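Local coordinates for protein chitinase (Pyrococcus furiosus, PDB 2CWR) that probably binds chitin through this domain, so anchoring a hyperthermophilic chitinase to the insoluble polysaccharide that it hydrolyses, at residues Asp18-Ala23 / Asn84-Lys90. Coordinates in Å, arbitrary orientation, origin at the centre of the assembly. Residue numbers count along the deposited sequence, not the author numbering.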
loop_
_atom_site.group_PDB
_atom_site.type_symbol
_atom_site.label_atom_id
_atom_site.label_comp_id
_atom_site.label_asym_id
_atom_site.label_seq_id
_atom_site.Cartn_x
_atom_site.Cartn_y
_atom_site.Cartn_z
ATOM N N ASP A 18 -4.341 13.128 -5.689
ATOM C CA ASP A 18 -3.637 13.177 -6.967
ATOM C C ASP A 18 -3.484 14.620 -7.433
ATOM O O ASP A 18 -4.437 15.397 -7.395
ATOM C CB ASP A 18 -4.405 12.358 -8.011
ATOM C CG ASP A 18 -3.670 12.259 -9.335
ATOM O OD1 ASP A 18 -3.568 13.281 -10.044
ATOM O OD2 ASP A 18 -3.195 11.152 -9.663
ATOM N N TRP A 19 -2.279 14.974 -7.870
ATOM C CA TRP A 19 -2.005 16.333 -8.324
ATOM C C TRP A 19 -1.487 16.394 -9.757
ATOM O O TRP A 19 -0.760 17.318 -10.120
ATOM C CB TRP A 19 -1.005 17.003 -7.374
ATOM C CG TRP A 19 0.287 16.253 -7.217
ATOM C CD1 TRP A 19 1.315 16.190 -8.112
ATOM C CD2 TRP A 19 0.678 15.442 -6.099
ATOM N NE1 TRP A 19 2.323 15.390 -7.622
ATOM C CE2 TRP A 19 1.957 14.918 -6.390
ATOM C CE3 TRP A 19 0.068 15.106 -4.881
ATOM C CZ2 TRP A 19 2.642 14.076 -5.505
ATOM C CZ3 TRP A 19 0.750 14.267 -3.999
ATOM C CH2 TRP A 19 2.026 13.763 -4.319
ATOM N N GLY A 20 -1.864 15.407 -10.566
ATOM C CA GLY A 20 -1.438 15.385 -11.956
ATOM C C GLY A 20 -0.254 14.484 -12.250
ATOM O O GLY A 20 -0.418 13.383 -12.775
ATOM N N SER A 21 0.942 14.957 -11.914
ATOM C CA SER A 21 2.169 14.204 -12.150
ATOM C C SER A 21 2.429 13.179 -11.053
ATOM O O SER A 21 3.287 12.305 -11.195
ATOM C CB SER A 21 3.357 15.162 -12.238
ATOM O OG SER A 21 3.502 15.896 -11.033
ATOM N N GLY A 22 1.689 13.293 -9.956
ATOM C CA GLY A 22 1.875 12.366 -8.856
ATOM C C GLY A 22 0.656 12.289 -7.965
ATOM O O GLY A 22 -0.316 13.017 -8.169
ATOM N N ALA A 23 0.711 11.408 -6.971
ATOM C CA ALA A 23 -0.401 11.244 -6.044
ATOM C C ALA A 23 0.076 10.600 -4.750
ATOM O O ALA A 23 0.975 9.757 -4.761
ATOM C CB ALA A 23 -1.492 10.384 -6.684
ATOM N N ASN A 84 4.483 8.499 -8.809
ATOM C CA ASN A 84 4.644 9.447 -9.901
ATOM C C ASN A 84 4.340 8.709 -11.191
ATOM O O ASN A 84 4.641 7.525 -11.321
ATOM C CB ASN A 84 6.077 9.984 -9.935
ATOM C CG ASN A 84 6.458 10.713 -8.659
ATOM O OD1 ASN A 84 7.406 10.327 -7.968
ATOM N ND2 ASN A 84 5.725 11.773 -8.338
ATOM N N GLY A 85 3.735 9.399 -12.150
ATOM C CA GLY A 85 3.427 8.743 -13.402
ATOM C C GLY A 85 2.555 9.565 -14.324
ATOM O O GLY A 85 2.362 10.762 -14.106
ATOM N N PRO A 86 2.008 8.934 -15.370
ATOM C CA PRO A 86 1.143 9.609 -16.344
ATOM C C PRO A 86 -0.115 10.170 -15.692
ATOM O O PRO A 86 -0.587 9.645 -14.685
ATOM C CB PRO A 86 0.808 8.497 -17.337
ATOM C CG PRO A 86 1.973 7.557 -17.226
ATOM C CD PRO A 86 2.208 7.523 -15.738
ATOM N N GLN A 87 -0.650 11.242 -16.269
ATOM C CA GLN A 87 -1.879 11.844 -15.762
ATOM C C GLN A 87 -2.935 10.740 -15.751
ATOM O O GLN A 87 -2.988 9.918 -16.667
ATOM C CB GLN A 87 -2.320 12.986 -16.680
ATOM C CG GLN A 87 -3.662 13.597 -16.324
ATOM C CD GLN A 87 -4.068 14.697 -17.284
ATOM O OE1 GLN A 87 -3.454 15.764 -17.320
ATOM N NE2 GLN A 87 -5.105 14.437 -18.077
ATOM N N GLY A 88 -3.768 10.726 -14.717
ATOM C CA GLY A 88 -4.784 9.695 -14.585
ATOM C C GLY A 88 -4.442 8.879 -13.348
ATOM O O GLY A 88 -3.417 9.137 -12.717
ATOM N N ASP A 89 -5.274 7.903 -12.996
ATOM C CA ASP A 89 -5.004 7.086 -11.811
ATOM C C ASP A 89 -3.602 6.489 -11.870
ATOM O O ASP A 89 -3.227 5.861 -12.861
ATOM C CB ASP A 89 -6.034 5.962 -11.681
ATOM C CG ASP A 89 -7.435 6.484 -11.443
ATOM O OD1 ASP A 89 -7.570 7.543 -10.795
ATOM O OD2 ASP A 89 -8.399 5.829 -11.890
ATOM N N LYS A 90 -2.837 6.690 -10.798
ATOM C CA LYS A 90 -1.465 6.200 -10.708
ATOM C C LYS A 90 -1.401 4.747 -10.254
ATOM O O LYS A 90 -0.409 4.056 -10.486
ATOM C CB LYS A 90 -0.671 7.062 -9.721
ATOM C CG LYS A 90 -0.711 8.553 -10.014
ATOM C CD LYS A 90 0.006 8.880 -11.311
ATOM C CE LYS A 90 -0.045 10.372 -11.613
ATOM N NZ LYS A 90 -1.440 10.853 -11.812
HETATM O O HOH W 1 -3.932 8.670 -8.733
HETATM O O HOH W 2 -3.806 12.548 -12.842
#
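In this β-sandwich carbohydrate-binding domain, a buried lysine ties a hairpin turn to a loop that crosses between the two sheets. Residues 18-23 span the turn (19-21) between strands 10-18 and 22-31, closed by Trp19 N donating to Gly22 O (2.8 Å), while 84-90 leave strand 76-84 of the same sheet and lead to strand 91-98 of the other. The β-ladder ends at the antiparallel, non-hydrogen-bonded pair Gly22-Asn84, and just beyond it Gly85 N donates to Ser21 O (3.1 Å). From there the loop curves round the turn, and the side chain of Lys90 extends between the two segments, its CG 3.9 Å from Ala23 CB. Its ammonium group gathers acceptors from both: NZ forms a salt bridge with Asp18 OD2 (2.8 Å) and hydrogen bonds with the carbonyls Gly20 O (2.9 Å) and Gly88 O (2.8 Å), three main partners for three protons; Pro86 O (3.2 Å) is a fourth, weak and longer. Carbonyls of the turn and the loop thus find a charged partner. Asp18 is equally well used. Its OD1 accepts from Gly20 N (2.8 Å), an Asx turn that shapes the hairpin. Two waters add bridges: one donates to Asp18 OD2 (2.8 Å) and accepts from Lys90 N (3.1 Å), while the other donates to Asp18 OD1 (2.9 Å) and accepts from Gly88 N at 2.6 Å.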